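Local coordinates for protein alanine glyoxylate transaminase (Thermococcus litoralis, PDB 2ZC0) that probably catalyses pyridoxal phosphate-dependent transfer of an amino group from alanine to glyoxylate, at residues E65-S68 and V69-T72; P130-I133 and N134-L137; E163-K166 and E167-K171; L265-V268 and L269-K272; K298-L301 and E302-L306. All coordinates share one frame; numbering follows the deposited sequence.

Interaction 1: E65-S68 and V69-T72; sequences EPKS and VMYT. With PMP (4'-deoxy-4'-aminopyridoxal-5'-phosphate), chain I.
Glu65 O is gripped twice from Ser68, by the amide N at 3.0 Å and by the hydroxyl, and in the same turn Val69 N bonds to Pro66 O at 3.2 Å. Ser68 OG, set between the backbone N and the carbonyl carbon (chi1 76°), reaches back to Glu65 O (2.8 Å), nearly in line with the C=O. One residue on, the Met70 amide makes a weak bond, its N 3.4 Å from Lys67 O. These bonds close a short 3-10 turn after helix 51-64, where proline suits the first position because it has no N-H to leave unpaired. Met70 bends at its thioether, laying CE 3.7 Å from Lys67 CA. The Lys67 chain folds so that NZ forms a salt bridge with Glu65 OE2, its hydrogen bond weak, and also bonds to Tyr285 OH. Past the turn, Tyr71 stacks on Phe277 and its amide binds Asp43 of the second subunit. Its hydroxyl accepts from N4A of the PMP held by that subunit, with Tyr71 OH and N4A 2.8 Å apart, and lies very close to phosphate O2P, a separation too short to be taken at face value. Through the N4A bond the phenol, reaching both groups, makes the active site a shared one.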
loop_
_atom_site.group_PDB
_atom_site.type_symbol
_atom_site.label_atom_id
_atom_site.label_comp_id
_atom_site.label_asym_id
_atom_site.label_seq_id
_atom_site.Cartn_x
_atom_site.Cartn_y
_atom_site.Cartn_z
ATOM N N GLU A 65 -37.455 19.243 -16.217
ATOM C CA GLU A 65 -36.701 17.999 -16.383
ATOM C C GLU A 65 -36.601 17.178 -15.092
ATOM O O GLU A 65 -35.875 17.538 -14.174
ATOM C CB GLU A 65 -35.299 18.327 -16.918
ATOM C CG GLU A 65 -34.448 17.126 -17.271
ATOM C CD GLU A 65 -35.146 16.166 -18.212
ATOM O OE1 GLU A 65 -35.994 15.380 -17.738
ATOM O OE2 GLU A 65 -34.853 16.198 -19.427
ATOM N N PRO A 66 -37.347 16.065 -15.006
ATOM C CA PRO A 66 -37.317 15.211 -13.811
ATOM C C PRO A 66 -35.933 14.630 -13.533
ATOM O O PRO A 66 -35.559 14.419 -12.381
ATOM C CB PRO A 66 -38.357 14.129 -14.129
ATOM C CG PRO A 66 -38.356 14.072 -15.636
ATOM C CD PRO A 66 -38.300 15.543 -16.001
ATOM N N LYS A 67 -35.175 14.374 -14.595
ATOM C CA LYS A 67 -33.835 13.829 -14.447
ATOM C C LYS A 67 -32.898 14.795 -13.719
ATOM O O LYS A 67 -31.811 14.402 -13.299
ATOM C CB LYS A 67 -33.248 13.467 -15.819
ATOM C CG LYS A 67 -33.984 12.330 -16.525
ATOM C CD LYS A 67 -33.180 11.756 -17.694
ATOM C CE LYS A 67 -33.455 12.465 -19.019
ATOM N NZ LYS A 67 -33.024 13.906 -19.059
ATOM N N SER A 68 -33.311 16.050 -13.558
ATOM C CA SER A 68 -32.451 17.010 -12.876
ATOM C C SER A 68 -32.414 16.816 -11.363
ATOM O O SER A 68 -31.672 17.507 -10.670
ATOM C CB SER A 68 -32.876 18.452 -13.189
ATOM O OG SER A 68 -34.034 18.823 -12.466
ATOM N N VAL A 69 -33.194 15.873 -10.846
ATOM C CA VAL A 69 -33.210 15.639 -9.405
ATOM C C VAL A 69 -32.767 14.217 -9.082
ATOM O O VAL A 69 -32.766 13.798 -7.922
ATOM C CB VAL A 69 -34.622 15.859 -8.824
ATOM C CG1 VAL A 69 -35.512 14.647 -9.116
ATOM C CG2 VAL A 69 -34.536 16.121 -7.340
ATOM N N MET A 70 -32.362 13.487 -10.114
ATOM C CA MET A 70 -31.970 12.096 -9.943
ATOM C C MET A 70 -30.520 11.786 -10.297
ATOM O O MET A 70 -29.765 12.651 -10.747
ATOM C CB MET A 70 -32.881 11.201 -10.791
ATOM C CG MET A 70 -34.378 11.286 -10.488
ATOM S SD MET A 70 -35.301 10.024 -11.426
ATOM C CE MET A 70 -35.487 10.804 -13.012
ATOM N N TYR A 71 -30.129 10.534 -10.090
ATOM C CA TYR A 71 -28.784 10.114 -10.435
ATOM C C TYR A 71 -28.576 10.331 -11.924
ATOM O O TYR A 71 -29.535 10.483 -12.684
ATOM C CB TYR A 71 -28.587 8.630 -10.128
ATOM C CG TYR A 71 -28.523 8.312 -8.658
ATOM C CD1 TYR A 71 -27.619 8.973 -7.827
ATOM C CD2 TYR A 71 -29.316 7.298 -8.108
ATOM C CE1 TYR A 71 -27.497 8.632 -6.494
ATOM C CE2 TYR A 71 -29.204 6.949 -6.774
ATOM C CZ TYR A 71 -28.289 7.620 -5.973
ATOM O OH TYR A 71 -28.153 7.285 -4.655
ATOM N N THR A 72 -27.315 10.329 -12.334
ATOM C CA THR A 72 -26.943 10.487 -13.737
ATOM C C THR A 72 -25.894 9.406 -13.969
ATOM O O THR A 72 -25.391 8.831 -13.017
ATOM C CB THR A 72 -26.282 11.868 -13.990
ATOM O OG1 THR A 72 -26.168 12.102 -15.397
ATOM C CG2 THR A 72 -24.895 11.900 -13.409
HETATM N N1 PMP I . -26.047 3.940 1.152
HETATM C C2 PMP I . -27.023 3.111 0.712
HETATM C C2A PMP I . -27.358 1.907 1.600
HETATM C C3 PMP I . -27.703 3.355 -0.509
HETATM O O3 PMP I . -28.690 2.484 -0.921
HETATM C C4 PMP I . -27.330 4.514 -1.296
HETATM C C4A PMP I . -28.071 4.784 -2.623
HETATM N N4A PMP I . -27.196 4.797 -3.792
HETATM C C5 PMP I . -26.207 5.421 -0.739
HETATM C C6 PMP I . -25.604 5.077 0.490
HETATM C C5A PMP I . -25.729 6.680 -1.473
HETATM O O4P PMP I . -26.512 7.445 -1.330
HETATM P P PMP I . -26.112 8.913 -2.020
HETATM O O1P PMP I . -26.190 10.441 -0.919
HETATM O O2P PMP I . -27.406 9.146 -3.406
HETATM O O3P PMP I . -24.464 8.944 -2.776
HETATM O O HOH W 1 -30.734 12.157 -13.982
#

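Interaction 2: P130-I133 and N134-L137; sequences PSYI and NTLL. With PMP (4'-deoxy-4'-aminopyridoxal-5'-phosphate), chain F.
The cofactor pocket borrows the start of helix 133-140, whose N-cap position is Tyr132. The phenol ring lies between two layers. Over one face is the PMP pyridine, C3 being 3.5 Å above the ring plane and offset toward the rim; over the opposite face, Asn134 CB makes a CH-pi contact 3.8 Å from the centroid. Tyrosine suits the place because a flat aromatic can cover the pyridine while its hydroxyl reaches the reactive end: PMP N4A donates to Tyr132 OH at 2.5 Å. With CG anti to the backbone N (chi1 -179°), the ring swings out from the helix start to the cofactor. A water 3.1 Å from Tyr132 OH links on, weakly, to Asn134 ND2. In the first turn of the helix, Leu136 N bonds to Tyr132 O at 3.3 Å, and Leu137 N to Ile133 O. The turn follows strand 124-129 of the central sheet, with Tyr179 of neighbouring strand 175-180 against Ser131 and Tyr132, while Phe277 of the second subunit packs on Tyr132.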
loop_
_atom_site.group_PDB
_atom_site.type_symbol
_atom_site.label_atom_id
_atom_site.label_comp_id
_atom_site.label_asym_id
_atom_site.label_seq_id
_atom_site.Cartn_x
_atom_site.Cartn_y
_atom_site.Cartn_z
ATOM N N PRO A 130 6.712 26.615 -7.534
ATOM C CA PRO A 130 5.638 25.964 -6.769
ATOM C C PRO A 130 4.554 25.369 -7.672
ATOM O O PRO A 130 4.667 25.410 -8.898
ATOM C CB PRO A 130 5.081 27.108 -5.941
ATOM C CG PRO A 130 5.128 28.236 -6.954
ATOM C CD PRO A 130 6.539 28.080 -7.508
ATOM N N SER A 131 3.508 24.822 -7.052
ATOM C CA SER A 131 2.371 24.240 -7.774
ATOM C C SER A 131 1.129 24.400 -6.887
ATOM O O SER A 131 1.237 24.843 -5.747
ATOM C CB SER A 131 2.623 22.752 -8.088
ATOM O OG SER A 131 1.492 22.142 -8.705
ATOM N N TYR A 132 -0.042 24.062 -7.420
ATOM C CA TYR A 132 -1.312 24.171 -6.688
ATOM C C TYR A 132 -1.264 23.263 -5.447
ATOM O O TYR A 132 -1.197 22.048 -5.588
ATOM C CB TYR A 132 -2.461 23.745 -7.613
ATOM C CG TYR A 132 -3.836 23.837 -6.995
ATOM C CD1 TYR A 132 -4.836 22.919 -7.342
ATOM C CD2 TYR A 132 -4.136 24.818 -6.048
ATOM C CE1 TYR A 132 -6.096 22.968 -6.757
ATOM C CE2 TYR A 132 -5.395 24.882 -5.456
ATOM C CZ TYR A 132 -6.371 23.950 -5.815
ATOM O OH TYR A 132 -7.612 23.993 -5.219
ATOM N N ILE A 133 -1.302 23.842 -4.244
ATOM C CA ILE A 133 -1.216 23.026 -3.038
ATOM C C ILE A 133 -2.204 21.878 -2.925
ATOM O O ILE A 133 -1.849 20.812 -2.445
ATOM C CB ILE A 133 -1.329 23.849 -1.743
ATOM C CG1 ILE A 133 -2.299 25.012 -1.921
ATOM C CG2 ILE A 133 0.023 24.331 -1.342
ATOM C CD1 ILE A 133 -3.728 24.620 -1.979
ATOM N N ASN A 134 -3.439 22.077 -3.355
ATOM C CA ASN A 134 -4.376 20.991 -3.227
ATOM C C ASN A 134 -4.004 19.775 -4.035
ATOM O O ASN A 134 -4.265 18.663 -3.604
ATOM C CB ASN A 134 -5.793 21.453 -3.523
ATOM C CG ASN A 134 -6.521 21.820 -2.251
ATOM O OD1 ASN A 134 -5.912 22.355 -1.327
ATOM N ND2 ASN A 134 -7.808 21.529 -2.183
ATOM N N THR A 135 -3.350 19.972 -5.177
ATOM C CA THR A 135 -2.954 18.815 -5.956
ATOM C C THR A 135 -1.777 18.119 -5.284
ATOM O O THR A 135 -1.702 16.885 -5.260
ATOM C CB THR A 135 -2.607 19.197 -7.382
ATOM O OG1 THR A 135 -3.750 19.802 -7.991
ATOM C CG2 THR A 135 -2.204 17.970 -8.198
ATOM N N LEU A 136 -0.872 18.902 -4.705
ATOM C CA LEU A 136 0.297 18.314 -4.041
ATOM C C LEU A 136 -0.175 17.495 -2.827
ATOM O O LEU A 136 0.316 16.397 -2.564
ATOM C CB LEU A 136 1.273 19.418 -3.594
ATOM C CG LEU A 136 1.885 20.319 -4.691
ATOM C CD1 LEU A 136 2.853 21.326 -4.056
ATOM C CD2 LEU A 136 2.619 19.471 -5.721
ATOM N N LEU A 137 -1.132 18.054 -2.090
ATOM C CA LEU A 137 -1.709 17.412 -0.908
ATOM C C LEU A 137 -2.470 16.149 -1.356
ATOM O O LEU A 137 -2.312 15.079 -0.775
ATOM C CB LEU A 137 -2.652 18.404 -0.197
ATOM C CG LEU A 137 -2.294 19.065 1.150
ATOM C CD1 LEU A 137 -0.806 19.123 1.380
ATOM C CD2 LEU A 137 -2.930 20.429 1.225
HETATM N N1 PMP F . -6.761 23.158 -10.543
HETATM C C2 PMP F . -6.239 24.346 -10.163
HETATM C C2A PMP F . -4.845 24.688 -10.694
HETATM C C3 PMP F . -6.957 25.233 -9.318
HETATM O O3 PMP F . -6.387 26.443 -8.946
HETATM C C4 PMP F . -8.269 24.843 -8.854
HETATM C C4A PMP F . -9.043 25.811 -7.939
HETATM N N4A PMP F . -9.327 25.258 -6.614
HETATM C C5 PMP F . -8.813 23.477 -9.317
HETATM C C6 PMP F . -8.008 22.676 -10.162
HETATM C C5A PMP F . -10.197 22.943 -8.898
HETATM O O4P PMP F . -10.975 23.602 -9.333
HETATM P P PMP F . -12.507 23.035 -8.979
HETATM O O1P PMP F . -13.571 22.385 -10.407
HETATM O O2P PMP F . -13.431 24.549 -8.268
HETATM O O3P PMP F . -12.514 21.731 -7.717
HETATM O O HOH W 2 -8.315 20.947 -5.518
#

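Interaction 3: E163-K166 and E167-K171; sequences EKIK and ELKAK
Lys164 and Leu168 press together one turn apart, Lys164 CD and Leu168 CD2 being only 3.5 Å from each other, tighter than usual for carbons. The lysine chain bends at chi2 and chi3 (58° and 74°), so its methylenes lie on the leucine and its ammonium turns toward Glu167. That ion pair is long, Lys164 NZ standing 3.9 Å from Glu167 OE2, and Glu147 offers the amine a second, weak partner. The other oxygen, Glu167 OE1, lies 3.5 Å from Glu163 OE2, a proximity that exposure to solvent, and perhaps the ammonium of Lys164, would ease. Ile165 and Lys169 run side by side, with Ile165 CG2 3.7 Å from Lys169 CE, while Lys169 NZ goes on to a salt bridge with Asp2 of the fourth subunit. Backbone bonds of the i to i+4 kind underlie all this, the straightest being Lys169 N to Ile165 O (3.0 Å, 169°). Helix 158-170, in a predicted coiled-coil region, turns Ile165 onto Ile203 and Tyr207 of helix 194-207.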
loop_
_atom_site.group_PDB
_atom_site.type_symbol
_atom_site.label_atom_id
_atom_site.label_comp_id
_atom_site.label_asym_id
_atom_site.label_seq_id
_atom_site.Cartn_x
_atom_site.Cartn_y
_atom_site.Cartn_z
ATOM N N GLU A 163 16.692 17.444 -16.655
ATOM C CA GLU A 163 17.809 17.216 -15.753
ATOM C C GLU A 163 17.258 16.544 -14.511
ATOM O O GLU A 163 17.888 15.659 -13.952
ATOM C CB GLU A 163 18.488 18.532 -15.363
ATOM C CG GLU A 163 19.722 18.323 -14.484
ATOM C CD GLU A 163 20.695 17.296 -15.066
ATOM O OE1 GLU A 163 21.122 17.473 -16.234
ATOM O OE2 GLU A 163 21.032 16.314 -14.361
ATOM N N LYS A 164 16.077 16.966 -14.076
ATOM C CA LYS A 164 15.470 16.346 -12.902
ATOM C C LYS A 164 15.203 14.884 -13.233
ATOM O O LYS A 164 15.581 13.985 -12.484
ATOM C CB LYS A 164 14.159 17.047 -12.533
ATOM C CG LYS A 164 13.379 16.342 -11.418
ATOM C CD LYS A 164 14.188 16.189 -10.129
ATOM C CE LYS A 164 14.340 17.505 -9.374
ATOM N NZ LYS A 164 15.120 17.333 -8.101
ATOM N N ILE A 165 14.571 14.657 -14.381
ATOM C CA ILE A 165 14.254 13.303 -14.822
ATOM C C ILE A 165 15.511 12.436 -14.854
ATOM O O ILE A 165 15.498 11.316 -14.356
ATOM C CB ILE A 165 13.570 13.335 -16.202
ATOM C CG1 ILE A 165 12.164 13.923 -16.047
ATOM C CG2 ILE A 165 13.511 11.935 -16.805
ATOM C CD1 ILE A 165 11.447 14.195 -17.362
ATOM N N LYS A 166 16.603 12.954 -15.413
ATOM C CA LYS A 166 17.857 12.194 -15.468
ATOM C C LYS A 166 18.401 11.999 -14.059
ATOM O O LYS A 166 19.011 10.976 -13.746
ATOM C CB LYS A 166 18.895 12.925 -16.314
ATOM C CG LYS A 166 18.558 13.027 -17.793
ATOM C CD LYS A 166 19.683 13.728 -18.563
ATOM C CE LYS A 166 19.450 13.656 -20.060
ATOM N NZ LYS A 166 20.408 14.506 -20.827
ATOM N N GLU A 167 18.179 12.989 -13.209
ATOM C CA GLU A 167 18.634 12.922 -11.833
ATOM C C GLU A 167 17.902 11.739 -11.146
ATOM O O GLU A 167 18.538 10.867 -10.552
ATOM C CB GLU A 167 18.308 14.258 -11.152
ATOM C CG GLU A 167 19.262 14.712 -10.065
ATOM C CD GLU A 167 19.485 16.228 -10.108
ATOM O OE1 GLU A 167 20.303 16.689 -10.948
ATOM O OE2 GLU A 167 18.830 16.955 -9.322
ATOM N N LEU A 168 16.574 11.697 -11.267
ATOM C CA LEU A 168 15.783 10.625 -10.659
ATOM C C LEU A 168 16.161 9.232 -11.175
ATOM O O LEU A 168 16.334 8.291 -10.397
ATOM C CB LEU A 168 14.277 10.841 -10.903
ATOM C CG LEU A 168 13.384 11.689 -9.980
ATOM C CD1 LEU A 168 14.078 11.958 -8.651
ATOM C CD2 LEU A 168 13.010 12.976 -10.667
ATOM N N LYS A 169 16.283 9.093 -12.489
ATOM C CA LYS A 169 16.626 7.798 -13.061
ATOM C C LYS A 169 18.020 7.339 -12.658
ATOM O O LYS A 169 18.256 6.144 -12.484
ATOM C CB LYS A 169 16.466 7.842 -14.581
ATOM C CG LYS A 169 15.026 8.162 -14.994
ATOM C CD LYS A 169 14.835 8.110 -16.498
ATOM C CE LYS A 169 13.367 8.288 -16.886
ATOM N NZ LYS A 169 12.486 7.165 -16.408
ATOM N N ALA A 170 18.943 8.274 -12.482
ATOM C CA ALA A 170 20.296 7.901 -12.078
ATOM C C ALA A 170 20.298 7.357 -10.651
ATOM O O ALA A 170 21.174 6.568 -10.289
ATOM C CB ALA A 170 21.236 9.108 -12.188
ATOM N N LYS A 171 19.325 7.778 -9.839
ATOM C CA LYS A 171 19.216 7.295 -8.454
ATOM C C LYS A 171 18.373 6.022 -8.426
ATOM O O LYS A 171 18.180 5.418 -7.375
ATOM C CB LYS A 171 18.552 8.344 -7.549
ATOM C CG LYS A 171 19.161 9.748 -7.615
ATOM C CD LYS A 171 18.692 10.634 -6.456
ATOM C CE LYS A 171 17.186 10.892 -6.503
ATOM N NZ LYS A 171 16.658 11.722 -5.368
#

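Interaction 4: L265-V268 and L269-K272; sequences LKKV and LMQK
Lys266 and Met270 lie side by side on helix 262-272, a helix packed between its own subunit and two neighbouring ones. Regular i to i+4 backbone bonds set the spacing: Leu269 N to Leu265 O and Met270 N to Lys266 O are both 3.0 Å, and Gln271 N to Lys267 O is 3.2 Å. The last of the series, Lys272 N to Val268 O, is weak. Among apolar contacts, Leu265 and Leu269 suit their place against the subunit's own sheet, where both branched chains rest on Val102 of strand 101-104 and only just touch each other, while Val268 packs on Leu114 of helix 106-118. Polar ends find partners further off. Lys267 NZ, carried by a chain bent at chi2 and chi4, bonds to the Ala11 and Ile14 carbonyls of the second subunit; Gln271 NE2 binds Leu113 O; Lys272, straight to CE and turned at chi4, brings NZ to Ala74 O and to a salt bridge with Asp276. The flexible, unbranched Met270 suits a place between subunits, meeting Ile14 of the second and Lys171 of the third. Its sulfur lies 4.0 Å from Lys267 CD, and its methyl CE comes within a tight 3.4 Å of Lys266 CE.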
loop_
_atom_site.group_PDB
_atom_site.type_symbol
_atom_site.label_atom_id
_atom_site.label_comp_id
_atom_site.label_asym_id
_atom_site.label_seq_id
_atom_site.Cartn_x
_atom_site.Cartn_y
_atom_site.Cartn_z
ATOM N N LEU A 265 -9.023 5.554 -19.064
ATOM C CA LEU A 265 -10.416 6.009 -19.075
ATOM C C LEU A 265 -11.360 4.931 -18.510
ATOM O O LEU A 265 -12.275 5.233 -17.732
ATOM C CB LEU A 265 -10.842 6.360 -20.503
ATOM C CG LEU A 265 -12.339 6.596 -20.744
ATOM C CD1 LEU A 265 -12.774 7.892 -20.074
ATOM C CD2 LEU A 265 -12.590 6.662 -22.262
ATOM N N LYS A 266 -11.120 3.681 -18.909
ATOM C CA LYS A 266 -11.931 2.542 -18.472
ATOM C C LYS A 266 -11.910 2.384 -16.947
ATOM O O LYS A 266 -12.957 2.209 -16.319
ATOM C CB LYS A 266 -11.415 1.250 -19.124
ATOM C CG LYS A 266 -12.187 -0.030 -18.785
ATOM C CD LYS A 266 -11.365 -1.271 -19.171
ATOM C CE LYS A 266 -12.204 -2.563 -19.166
ATOM N NZ LYS A 266 -13.141 -2.668 -20.326
ATOM N N LYS A 267 -10.719 2.454 -16.361
ATOM C CA LYS A 267 -10.577 2.315 -14.922
ATOM C C LYS A 267 -11.054 3.536 -14.151
ATOM O O LYS A 267 -11.557 3.415 -13.041
ATOM C CB LYS A 267 -9.126 2.005 -14.549
ATOM C CG LYS A 267 -8.748 0.560 -14.804
ATOM C CD LYS A 267 -9.702 -0.367 -14.026
ATOM C CE LYS A 267 -9.380 -1.822 -14.263
ATOM N NZ LYS A 267 -9.307 -2.561 -12.963
ATOM N N VAL A 268 -10.888 4.718 -14.719
ATOM C CA VAL A 268 -11.358 5.898 -14.021
ATOM C C VAL A 268 -12.872 5.838 -13.918
ATOM O O VAL A 268 -13.457 6.305 -12.949
ATOM C CB VAL A 268 -10.986 7.173 -14.752
ATOM C CG1 VAL A 268 -11.772 8.341 -14.167
ATOM C CG2 VAL A 268 -9.488 7.424 -14.615
ATOM N N LEU A 269 -13.493 5.259 -14.937
ATOM C CA LEU A 269 -14.936 5.130 -14.995
ATOM C C LEU A 269 -15.446 4.008 -14.061
ATOM O O LEU A 269 -16.433 4.195 -13.366
ATOM C CB LEU A 269 -15.347 4.855 -16.443
ATOM C CG LEU A 269 -16.407 5.735 -17.123
ATOM C CD1 LEU A 269 -16.235 7.199 -16.745
ATOM C CD2 LEU A 269 -16.285 5.548 -18.644
ATOM N N MET A 270 -14.774 2.855 -14.062
ATOM C CA MET A 270 -15.158 1.718 -13.219
ATOM C C MET A 270 -15.166 2.051 -11.741
ATOM O O MET A 270 -16.004 1.559 -11.001
ATOM C CB MET A 270 -14.202 0.542 -13.402
ATOM C CG MET A 270 -14.407 -0.342 -14.614
ATOM S SD MET A 270 -13.357 -1.852 -14.471
ATOM C CE MET A 270 -13.680 -2.632 -16.062
ATOM N N GLN A 271 -14.213 2.870 -11.303
ATOM C CA GLN A 271 -14.135 3.221 -9.886
ATOM C C GLN A 271 -15.039 4.372 -9.453
ATOM O O GLN A 271 -15.380 4.471 -8.277
ATOM C CB GLN A 271 -12.695 3.569 -9.495
ATOM C CG GLN A 271 -12.164 4.816 -10.181
ATOM C CD GLN A 271 -10.924 5.423 -9.516
ATOM O OE1 GLN A 271 -10.290 4.812 -8.652
ATOM N NE2 GLN A 271 -10.573 6.630 -9.935
ATOM N N LYS A 272 -15.446 5.218 -10.399
ATOM C CA LYS A 272 -16.243 6.402 -10.081
ATOM C C LYS A 272 -17.600 6.306 -9.374
ATOM O O LYS A 272 -17.852 7.083 -8.455
ATOM C CB LYS A 272 -16.400 7.263 -11.336
ATOM C CG LYS A 272 -16.811 8.698 -11.054
ATOM C CD LYS A 272 -16.718 9.544 -12.326
ATOM C CE LYS A 272 -17.118 10.982 -12.058
ATOM N NZ LYS A 272 -18.543 11.062 -11.674
#

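Interaction 5: K298-L301 and E302-L306; sequences KYHL and EGALL
His300 sets its ring beside Ala304 and Leu305 at a pi-type turn in the long helix 295-322. The ring meets both obliquely: His300 CD2 is 3.9 Å from Ala304 CB, a methyl small enough to fit beside it, and CE1 is equally far from Leu305 CG. Having CG anti to the backbone N (chi1 -176°) directs the imidazole toward the following turn, and it also meets the ring of Phe296 nearly parallel. The turn is wide because the bonds skip one residue further than in an alpha helix: Ala304 N reaches Tyr299 O at 2.9 Å, and Leu305 N reaches His300 O at 2.7 Å. Glycine suits position 303, since the bulge brings Gly303 CA to 3.2 Å from Tyr299 O in a CA-H...O contact, with no room beside that oxygen for a side chain. Glu302, its CG turned between the backbone N and carbonyl carbon (chi1 63°), runs back along the exposed surface and sets CG 3.2 Å from Lys298 O. Tyr299 meets Tyr295 edge-to-face, with Lys298 CG over the rim of one face of the Tyr299 ring. Leu301 and Leu305 point the same way, alongside each other, with Leu301 CD2 3.8 Å from Leu305 CD1.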
loop_
_atom_site.group_PDB
_atom_site.type_symbol
_atom_site.label_atom_id
_atom_site.label_comp_id
_atom_site.label_asym_id
_atom_site.label_seq_id
_atom_site.Cartn_x
_atom_site.Cartn_y
_atom_site.Cartn_z
ATOM N N LYS A 298 -22.088 35.360 -24.433
ATOM C CA LYS A 298 -22.847 36.487 -23.914
ATOM C C LYS A 298 -22.515 36.989 -22.513
ATOM O O LYS A 298 -22.597 38.188 -22.264
ATOM C CB LYS A 298 -24.346 36.176 -23.993
ATOM C CG LYS A 298 -25.234 37.300 -23.468
ATOM C CD LYS A 298 -26.701 37.065 -23.793
ATOM C CE LYS A 298 -27.557 38.256 -23.381
ATOM N NZ LYS A 298 -28.947 38.169 -23.921
ATOM N N TYR A 299 -22.142 36.104 -21.595
ATOM C CA TYR A 299 -21.860 36.556 -20.233
ATOM C C TYR A 299 -20.429 36.453 -19.742
ATOM O O TYR A 299 -20.011 37.241 -18.893
ATOM C CB TYR A 299 -22.773 35.838 -19.240
ATOM C CG TYR A 299 -24.228 36.180 -19.410
ATOM C CD1 TYR A 299 -25.080 35.352 -20.136
ATOM C CD2 TYR A 299 -24.752 37.348 -18.856
ATOM C CE1 TYR A 299 -26.422 35.676 -20.306
ATOM C CE2 TYR A 299 -26.083 37.686 -19.019
ATOM C CZ TYR A 299 -26.917 36.848 -19.744
ATOM O OH TYR A 299 -28.245 37.183 -19.904
ATOM N N HIS A 300 -19.679 35.487 -20.255
ATOM C CA HIS A 300 -18.300 35.323 -19.828
ATOM C C HIS A 300 -17.316 35.995 -20.772
ATOM O O HIS A 300 -16.538 36.848 -20.353
ATOM C CB HIS A 300 -17.958 33.835 -19.691
ATOM C CG HIS A 300 -16.581 33.580 -19.158
ATOM N ND1 HIS A 300 -15.467 33.523 -19.968
ATOM C CD2 HIS A 300 -16.132 33.420 -17.890
ATOM C CE1 HIS A 300 -14.392 33.340 -19.222
ATOM N NE2 HIS A 300 -14.769 33.275 -17.957
ATOM N N LEU A 301 -17.346 35.618 -22.045
ATOM C CA LEU A 301 -16.429 36.206 -23.018
ATOM C C LEU A 301 -16.538 37.722 -23.136
ATOM O O LEU A 301 -15.520 38.417 -23.168
ATOM C CB LEU A 301 -16.638 35.579 -24.401
ATOM C CG LEU A 301 -16.160 34.140 -24.580
ATOM C CD1 LEU A 301 -16.415 33.700 -26.009
ATOM C CD2 LEU A 301 -14.674 34.044 -24.246
ATOM N N GLU A 302 -17.763 38.236 -23.203
ATOM C CA GLU A 302 -17.963 39.676 -23.336
ATOM C C GLU A 302 -18.429 40.323 -22.038
ATOM O O GLU A 302 -18.883 41.470 -22.027
ATOM C CB GLU A 302 -18.969 39.972 -24.455
ATOM C CG GLU A 302 -20.365 39.431 -24.209
ATOM C CD GLU A 302 -21.284 39.633 -25.404
ATOM O OE1 GLU A 302 -20.931 39.169 -26.515
ATOM O OE2 GLU A 302 -22.361 40.251 -25.231
ATOM N N GLY A 303 -18.313 39.581 -20.942
ATOM C CA GLY A 303 -18.719 40.101 -19.649
ATOM C C GLY A 303 -17.660 39.857 -18.591
ATOM O O GLY A 303 -16.760 40.676 -18.397
ATOM N N ALA A 304 -17.762 38.714 -17.919
ATOM C CA ALA A 304 -16.824 38.348 -16.865
ATOM C C ALA A 304 -15.362 38.503 -17.277
ATOM O O ALA A 304 -14.584 39.164 -16.588
ATOM C CB ALA A 304 -17.090 36.916 -16.412
ATOM N N LEU A 305 -14.991 37.904 -18.403
ATOM C CA LEU A 305 -13.617 37.966 -18.885
ATOM C C LEU A 305 -13.048 39.383 -18.902
ATOM O O LEU A 305 -11.945 39.618 -18.412
ATOM C CB LEU A 305 -13.526 37.366 -20.282
ATOM C CG LEU A 305 -12.368 36.390 -20.512
ATOM C CD1 LEU A 305 -12.337 36.018 -21.991
ATOM C CD2 LEU A 305 -11.042 37.001 -20.087
ATOM N N LEU A 306 -13.789 40.327 -19.479
ATOM C CA LEU A 306 -13.330 41.715 -19.533
ATOM C C LEU A 306 -13.291 42.297 -18.129
ATOM O O LEU A 306 -12.412 43.097 -17.802
ATOM C CB LEU A 306 -14.245 42.560 -20.428
ATOM C CG LEU A 306 -13.987 42.463 -21.936
ATOM C CD1 LEU A 306 -12.520 42.812 -22.218
ATOM C CD2 LEU A 306 -14.302 41.065 -22.433
#

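How the interactions relate
Within one chain the centres of interactions 1 and 2 stand 34 Å apart, yet both serve cofactor sites: the tyrosine hydroxyl of interaction 1 binds the PMP of the second subunit, where that subunit's copy of interaction 2 supplies the ring-covering tyrosine. Dimerisation therefore brings the two together on one PMP. Interaction 4 has its nearest atoms about 7 Å from interaction 1, and its Lys272 side chain is about 11 Å from a PMP. Interactions 3 and 4, centres 31 Å apart in one chain, meet between chains, where Ala170 O accepts from Lys266 NZ of the third subunit. Interaction 5 touches no other subunit, and its His300 side chain lies about 13 Å from a PMP.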